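Local structure of putative epoxide hydrolase protein (Klebsiella pneumoniae subsp. pneumoniae, 5BOV) at residues P85-A89 and R114-V119; A120-P124 and Y233-L237. The protein probably acts as an alpha/beta-fold hydrolase, perhaps on epoxides or on monoacylglycerols, though its actual substrate is uncertain. One frame throughout, in Å; residues are numbered along the deposited sequence.

Interaction 1 (P85-A89 and R114-V119)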
ATOM      1  N   PRO A  85      -5.519  -7.051   6.898  1.00 11.41           N
ATOM      2  CA  PRO A  85      -4.820  -7.052   5.614  1.00 11.45           C
ATOM      3  C   PRO A  85      -5.609  -7.634   4.466  1.00 11.30           C
ATOM      4  O   PRO A  85      -5.607  -7.061   3.334  1.00 11.04           O
ATOM      5  CB  PRO A  85      -3.539  -7.866   5.891  1.00 11.23           C
ATOM      6  CG  PRO A  85      -3.284  -7.676   7.371  1.00 12.03           C
ATOM      7  CD  PRO A  85      -4.675  -7.653   7.950  1.00 11.76           C
ATOM      8  N   SER A  86      -6.294  -8.770   4.656  1.00 11.37           N
ATOM      9  CA  SER A  86      -6.938  -9.382   3.540  1.00 11.40           C
ATOM     10  C   SER A  86      -8.159  -8.596   3.035  1.00 11.22           C
ATOM     11  O   SER A  86      -8.602  -8.789   1.893  1.00 11.27           O
ATOM     12  CB  SER A  86      -7.315 -10.843   3.807  1.00 12.01           C
ATOM     13  OG  SER A  86      -8.236 -10.915   4.915  1.00 12.76           O
ATOM     14  N   ALA A  87      -8.705  -7.704   3.863  1.00 10.83           N
ATOM     15  CA  ALA A  87      -9.846  -6.879   3.450  1.00 10.83           C
ATOM     16  C   ALA A  87      -9.424  -5.951   2.316  1.00 10.72           C
ATOM     17  O   ALA A  87     -10.152  -5.799   1.328  1.00 10.63           O
ATOM     18  CB  ALA A  87     -10.434  -6.122   4.630  1.00 11.19           C
HETATM   19  N   MSE A  88      -8.228  -5.368   2.407  1.00  9.92           N
HETATM   20  CA  MSE A  88      -7.739  -4.504   1.371  1.00 10.32           C
HETATM   21  C   MSE A  88      -7.404  -5.274   0.121  1.00 10.14           C
HETATM   22  O   MSE A  88      -7.655  -4.774  -0.982  1.00 10.32           O
HETATM   23  CB  MSE A  88      -6.526  -3.699   1.846  1.00 10.16           C
HETATM   24  CG  MSE A  88      -6.950  -2.851   3.061  1.00 11.54           C
HETATM   25 SE   MSE A  88      -5.442  -1.742   3.605  0.75 13.19          SE
HETATM   26  CE  MSE A  88      -6.039  -1.436   5.471  1.00 11.64           C
ATOM     27  N   ALA A  89      -6.829  -6.476   0.252  1.00 10.42           N
ATOM     28  CA  ALA A  89      -6.585  -7.319  -0.902  1.00 10.45           C
ATOM     29  C   ALA A  89      -7.899  -7.660  -1.621  1.00 10.83           C
ATOM     30  O   ALA A  89      -8.002  -7.548  -2.861  1.00 10.31           O
ATOM     31  CB  ALA A  89      -5.844  -8.574  -0.484  1.00 11.10           C
ATOM     32  N   ARG A 114       1.925  -4.658   1.080  1.00  7.89           N
ATOM     33  CA  ARG A 114       1.257  -5.773   1.745  1.00  8.05           C
ATOM     34  C   ARG A 114       0.043  -6.246   0.983  1.00  7.72           C
ATOM     35  O   ARG A 114      -0.125  -7.436   0.720  1.00  8.01           O
ATOM     36  CB  ARG A 114       0.863  -5.362   3.121  1.00  8.35           C
ATOM     37  CG  ARG A 114       0.235  -6.433   3.937  1.00  9.21           C
ATOM     38  CD  ARG A 114      -0.284  -5.874   5.267  1.00 10.46           C
ATOM     39  NE  ARG A 114      -1.434  -5.031   5.026  1.00 10.54           N
ATOM     40  CZ  ARG A 114      -1.909  -4.107   5.842  1.00 12.56           C
ATOM     41  NH1 ARG A 114      -1.315  -3.822   6.986  1.00 13.84           N
ATOM     42  NH2 ARG A 114      -3.048  -3.474   5.510  1.00 12.87           N
ATOM     43  N   THR A 115      -0.751  -5.291   0.482  1.00  7.51           N
ATOM     44  CA  THR A 115      -1.945  -5.605  -0.214  1.00  7.74           C
ATOM     45  C   THR A 115      -1.620  -6.306  -1.576  1.00  7.82           C
ATOM     46  O   THR A 115      -2.192  -7.347  -1.881  1.00  7.99           O
ATOM     47  CB  THR A 115      -2.781  -4.320  -0.493  1.00  7.68           C
ATOM     48  OG1 THR A 115      -3.156  -3.716   0.765  1.00  7.98           O
ATOM     49  CG2 THR A 115      -3.979  -4.618  -1.244  1.00  8.17           C
ATOM     50  N   ALA A 116      -0.655  -5.765  -2.313  1.00  7.40           N
ATOM     51  CA  ALA A 116      -0.257  -6.404  -3.566  1.00  7.54           C
ATOM     52  C   ALA A 116       0.351  -7.789  -3.342  1.00  7.78           C
ATOM     53  O   ALA A 116       0.079  -8.701  -4.116  1.00  8.14           O
ATOM     54  CB  ALA A 116       0.789  -5.527  -4.275  1.00  7.50           C
ATOM     55  N   ASP A 117       1.153  -7.942  -2.274  1.00  7.29           N
ATOM     56  CA  ASP A 117       1.729  -9.176  -1.882  1.00  7.69           C
ATOM     57  C   ASP A 117       0.576 -10.238  -1.685  1.00  7.89           C
ATOM     58  O   ASP A 117       0.703 -11.385  -2.146  1.00  8.10           O
ATOM     59  CB  ASP A 117       2.525  -9.115  -0.621  1.00  7.80           C
ATOM     60  CG  ASP A 117       3.815  -8.327  -0.740  1.00  7.89           C
ATOM     61  OD1 ASP A 117       4.202  -7.901  -1.855  1.00  7.70           O
ATOM     62  OD2 ASP A 117       4.340  -8.043   0.347  1.00  7.76           O
ATOM     63  N   ILE A 118      -0.457  -9.851  -0.937  1.00  8.33           N
ATOM     64  CA  ILE A 118      -1.550 -10.741  -0.662  1.00  8.73           C
ATOM     65  C   ILE A 118      -2.278 -11.132  -1.959  1.00  9.24           C
ATOM     66  O   ILE A 118      -2.600 -12.341  -2.124  1.00  9.52           O
ATOM     67  CB  ILE A 118      -2.524 -10.142   0.367  1.00  8.91           C
ATOM     68  CG1 ILE A 118      -1.845 -10.043   1.693  1.00  8.60           C
ATOM     69  CG2 ILE A 118      -3.828 -11.011   0.485  1.00  9.13           C
ATOM     70  CD1 ILE A 118      -2.583  -9.165   2.701  1.00  8.60           C
ATOM     71  N   VAL A 119      -2.564 -10.185  -2.835  1.00  9.33           N
ATOM     72  CA  VAL A 119      -3.214 -10.527  -4.088  1.00  9.99           C
ATOM     73  C   VAL A 119      -2.370 -11.532  -4.855  1.00 10.16           C
ATOM     74  O   VAL A 119      -2.884 -12.540  -5.375  1.00 10.62           O
ATOM     75  CB  VAL A 119      -3.547  -9.312  -4.955  1.00  9.94           C
ATOM     76  CG1 VAL A 119      -4.252  -9.708  -6.182  1.00 10.21           C
ATOM     77  CG2 VAL A 119      -4.442  -8.402  -4.157  1.00  9.97           C
TER
HETATM   78  O   HOH W   1      -3.381  -5.392   2.991  1.00 10.24           O
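The axes of segments 85-89 and 114-119 approach to 8.5 Å at 74°, and the backbones come closest at the small Ala89, its CA 5.0 Å from Thr115 CA. The Ala89 methyl is the bump that enters a hollow on segment 114-119, where Ala89 CB sits 3.3 Å from Ile118 CG2, 3.9 Å from Val119 CG2 and 4.4 Å from Thr115 CG2. One turn earlier, Pro85 CB rests 3.6 Å from Ile118 CD1, so the isoleucine meets both residues. Pro85 CB also covers one face of the Arg114 guanidinium, 3.6 Å from Arg114 NE, while selenomethionine Met88 reaches the edge of that group with SE 3.5 Å from Arg114 NH2. The remaining gap is filled by water 1, which donates to Pro85 O and Thr115 OG1 and accepts from Arg114 NE, each at 2.8 Å. Thr115 OG1 is also hydrogen-bonded to Trp111 O, and Arg114 NH1 to Asn216 OD1. Every touching residue is buried. Helix 111-122, which follows the presumed nucleophile elbow of the alpha/beta-hydrolase fold, is crossed here by helix 85-98; helix 209-220 adjoins Pro85 and Met88, helix 231-238 adjoins Pro85, Ser86 and Ile118, and Val119 reaches strand 127-133 of the central sheet.

Interaction 2 (A120-P124 and Y233-L237)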
ATOM      1  N   ALA A 120      -1.045 -11.313  -4.910  1.00 10.14           N
ATOM      2  CA  ALA A 120      -0.192 -12.200  -5.612  1.00 10.31           C
ATOM      3  C   ALA A 120      -0.119 -13.580  -4.990  1.00 10.90           C
ATOM      4  O   ALA A 120       0.029 -14.574  -5.700  1.00 11.91           O
ATOM      5  CB  ALA A 120       1.206 -11.566  -5.721  1.00  9.83           C
ATOM      6  N   ALA A 121      -0.145 -13.659  -3.665  1.00 10.77           N
ATOM      7  CA  ALA A 121      -0.064 -14.953  -3.003  1.00 11.49           C
ATOM      8  C   ALA A 121      -1.363 -15.753  -3.092  1.00 11.99           C
ATOM      9  O   ALA A 121      -1.355 -17.017  -3.251  1.00 12.26           O
ATOM     10  CB  ALA A 121       0.329 -14.710  -1.548  1.00 11.13           C
ATOM     11  N   LEU A 122      -2.486 -15.091  -2.946  1.00 12.25           N
ATOM     12  CA  LEU A 122      -3.771 -15.820  -2.897  1.00 13.65           C
ATOM     13  C   LEU A 122      -4.456 -15.951  -4.227  1.00 14.25           C
ATOM     14  O   LEU A 122      -5.174 -16.963  -4.450  1.00 14.64           O
ATOM     15  CB  LEU A 122      -4.742 -15.172  -1.912  1.00 14.02           C
ATOM     16  CG  LEU A 122      -4.255 -15.037  -0.457  1.00 14.45           C
ATOM     17  CD1 LEU A 122      -5.364 -14.476   0.398  1.00 15.02           C
ATOM     18  CD2 LEU A 122      -3.753 -16.330   0.133  1.00 15.09           C
ATOM     19  N   TRP A 123      -4.271 -14.972  -5.105  1.00 14.67           N
ATOM     20  CA  TRP A 123      -4.813 -15.029  -6.464  1.00 15.56           C
ATOM     21  C   TRP A 123      -3.712 -14.771  -7.498  1.00 14.50           C
ATOM     22  O   TRP A 123      -3.795 -13.795  -8.274  1.00 13.58           O
ATOM     23  CB  TRP A 123      -5.944 -14.021  -6.602  1.00 17.57           C
ATOM     24  CG  TRP A 123      -6.969 -14.204  -5.599  1.00 20.67           C
ATOM     25  CD1 TRP A 123      -7.954 -15.173  -5.604  1.00 22.46           C
ATOM     26  CD2 TRP A 123      -7.180 -13.430  -4.384  1.00 20.99           C
ATOM     27  NE1 TRP A 123      -8.713 -15.061  -4.461  1.00 24.99           N
ATOM     28  CE2 TRP A 123      -8.334 -13.950  -3.743  1.00 22.77           C
ATOM     29  CE3 TRP A 123      -6.529 -12.360  -3.800  1.00 19.70           C
ATOM     30  CZ2 TRP A 123      -8.826 -13.426  -2.512  1.00 23.14           C
ATOM     31  CZ3 TRP A 123      -6.969 -11.875  -2.583  1.00 19.96           C
ATOM     32  CH2 TRP A 123      -8.104 -12.382  -1.937  1.00 20.99           C
ATOM     33  N   PRO A 124      -2.708 -15.646  -7.579  1.00 14.22           N
ATOM     34  CA  PRO A 124      -1.598 -15.394  -8.485  1.00 13.91           C
ATOM     35  C   PRO A 124      -1.996 -15.220  -9.979  1.00 14.38           C
ATOM     36  O   PRO A 124      -1.316 -14.496 -10.721  1.00 14.15           O
ATOM     37  CB  PRO A 124      -0.702 -16.600  -8.315  1.00 14.15           C
ATOM     38  CG  PRO A 124      -1.594 -17.666  -7.735  1.00 14.18           C
ATOM     39  CD  PRO A 124      -2.504 -16.911  -6.842  1.00 14.27           C
ATOM     40  N   TYR A 233      -8.985 -16.261   4.380  1.00 17.29           N
ATOM     41  CA  TYR A 233      -7.792 -15.660   3.808  1.00 16.41           C
ATOM     42  C   TYR A 233      -6.719 -15.510   4.853  1.00 15.47           C
ATOM     43  O   TYR A 233      -5.564 -15.766   4.555  1.00 15.57           O
ATOM     44  CB  TYR A 233      -8.137 -14.285   3.267  1.00 16.37           C
ATOM     45  CG  TYR A 233      -9.241 -14.270   2.222  1.00 18.02           C
ATOM     46  CD1 TYR A 233      -9.391 -15.276   1.299  1.00 19.02           C
ATOM     47  CD2 TYR A 233     -10.050 -13.129   2.110  1.00 18.90           C
ATOM     48  CE1 TYR A 233     -10.417 -15.212   0.288  1.00 20.78           C
ATOM     49  CE2 TYR A 233     -11.040 -13.051   1.106  1.00 19.39           C
ATOM     50  CZ  TYR A 233     -11.212 -14.072   0.229  1.00 20.81           C
ATOM     51  OH  TYR A 233     -12.167 -13.960  -0.771  1.00 23.56           O
ATOM     52  N   GLU A 234      -7.056 -15.045   6.062  1.00 14.91           N
ATOM     53  CA  GLU A 234      -6.053 -14.806   7.073  1.00 14.31           C
ATOM     54  C   GLU A 234      -5.427 -16.115   7.504  1.00 15.40           C
ATOM     55  O   GLU A 234      -4.213 -16.171   7.819  1.00 14.25           O
ATOM     56  CB  GLU A 234      -6.560 -14.057   8.276  1.00 14.73           C
ATOM     57  CG  GLU A 234      -7.108 -12.691   7.968  1.00 14.84           C
ATOM     58  CD  GLU A 234      -6.060 -11.655   7.436  1.00 13.88           C
ATOM     59  OE1 GLU A 234      -4.837 -11.944   7.466  1.00 13.81           O
ATOM     60  OE2 GLU A 234      -6.529 -10.581   6.962  1.00 13.88           O
ATOM     61  N   GLN A 235      -6.217 -17.175   7.525  1.00 15.77           N
ATOM     62  CA  GLN A 235      -5.620 -18.471   7.843  1.00 18.27           C
ATOM     63  C   GLN A 235      -4.575 -18.911   6.800  1.00 17.64           C
ATOM     64  O   GLN A 235      -3.480 -19.394   7.195  1.00 18.65           O
ATOM     65  CB  GLN A 235      -6.713 -19.546   7.981  1.00 20.73           C
ATOM     66  CG  GLN A 235      -6.121 -20.960   8.221  1.00 24.04           C
ATOM     67  CD  GLN A 235      -7.239 -21.946   8.504  1.00 30.04           C
ATOM     68  OE1 GLN A 235      -8.434 -21.645   8.332  1.00 35.39           O
ATOM     69  NE2 GLN A 235      -6.879 -23.106   8.968  1.00 33.13           N
ATOM     70  N   ARG A 236      -4.853 -18.701   5.507  1.00 17.28           N
ATOM     71  CA  ARG A 236      -3.924 -19.024   4.463  1.00 17.46           C
ATOM     72  C   ARG A 236      -2.649 -18.118   4.609  1.00 15.37           C
ATOM     73  O   ARG A 236      -1.527 -18.597   4.452  1.00 14.89           O
ATOM     74  CB  ARG A 236      -4.538 -18.841   3.072  1.00 19.42           C
ATOM     75  CG  ARG A 236      -5.523 -19.937   2.777  1.00 23.17           C
ATOM     76  CD  ARG A 236      -6.428 -19.587   1.603  1.00 26.20           C
ATOM     77  NE  ARG A 236      -5.733 -19.525   0.313  1.00 27.80           N
ATOM     78  CZ  ARG A 236      -6.284 -19.044  -0.824  1.00 33.19           C
ATOM     79  NH1 ARG A 236      -7.564 -18.583  -0.839  1.00 36.89           N
ATOM     80  NH2 ARG A 236      -5.579 -19.004  -1.968  1.00 33.88           N
ATOM     81  N   LEU A 237      -2.864 -16.851   4.962  1.00 14.28           N
ATOM     82  CA  LEU A 237      -1.749 -15.894   5.021  1.00 13.42           C
ATOM     83  C   LEU A 237      -0.871 -16.169   6.215  1.00 13.05           C
ATOM     84  O   LEU A 237       0.322 -15.918   6.178  1.00 11.15           O
ATOM     85  CB  LEU A 237      -2.288 -14.466   5.040  1.00 13.09           C
ATOM     86  CG  LEU A 237      -2.969 -14.036   3.737  1.00 13.11           C
ATOM     87  CD1 LEU A 237      -3.648 -12.692   3.963  1.00 13.08           C
ATOM     88  CD2 LEU A 237      -1.935 -13.934   2.576  1.00 13.28           C
TER
HETATM   89  O   HOH W   2      -2.642 -19.492  -2.520  1.00 35.95           O
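Apolar contacts dominate, centred on Leu122, which gives up 107 Å² to segment 233-237, the largest share of any residue here. Leu122 CD1 lies 4.0 Å from Tyr233 CB and 4.1 Å from Leu237 CD2, with Leu122 CD2 3.9 Å from the latter; both methyls pack on Leu237. The aromatic component is a T-shaped pair in which the edge of Trp123 points at the face of Tyr233; the centroids of the Trp123 six-membered ring and the Tyr233 ring are 5.2 Å apart, the planes stand at 78°, and Trp123 CZ2 approaches Tyr233 CE1 to 3.7 Å. The polar component belongs to Arg236. Its NH2 donates a weak hydrogen bond to Leu122 O (3.2 Å, 131°), and water 2 links Arg236 NH2 (3.0 Å) to Ala121 O (2.9 Å). Leu122 CD2 lies over one face of the same guanidinium, 3.8 Å from Arg236 NE. Apolar and aromatic packing thus does most of the joining, while a weakly bonded, exposed arginine brings positive charge to the last-turn carbonyls of helix 111-122.

How the interactions relate
Interactions 1 and 2 lie in series along helix 111-122, their centres 8 Å apart, and they meet directly: Ser86 OG is 2.7 Å from Glu234 OE2, a probable hydrogen bond, Ser86 CB packs 3.6 Å from Tyr233 CB, and Ile118 CG2 lies 3.9 Å from Leu237 CD1. Helices 85-98, 111-122 and 231-238 therefore touch pairwise. Burial falls outward, with interaction 1 centred about 8 Å from the centre of the chain and interaction 2 about 16 Å. The inner contact is also nearer the presumed active site: Thr115 touches the GxDxG sequence around Asp110, consistent with the nucleophile elbow of an alpha/beta hydrolase, between strand 104-108 and helix 111-122.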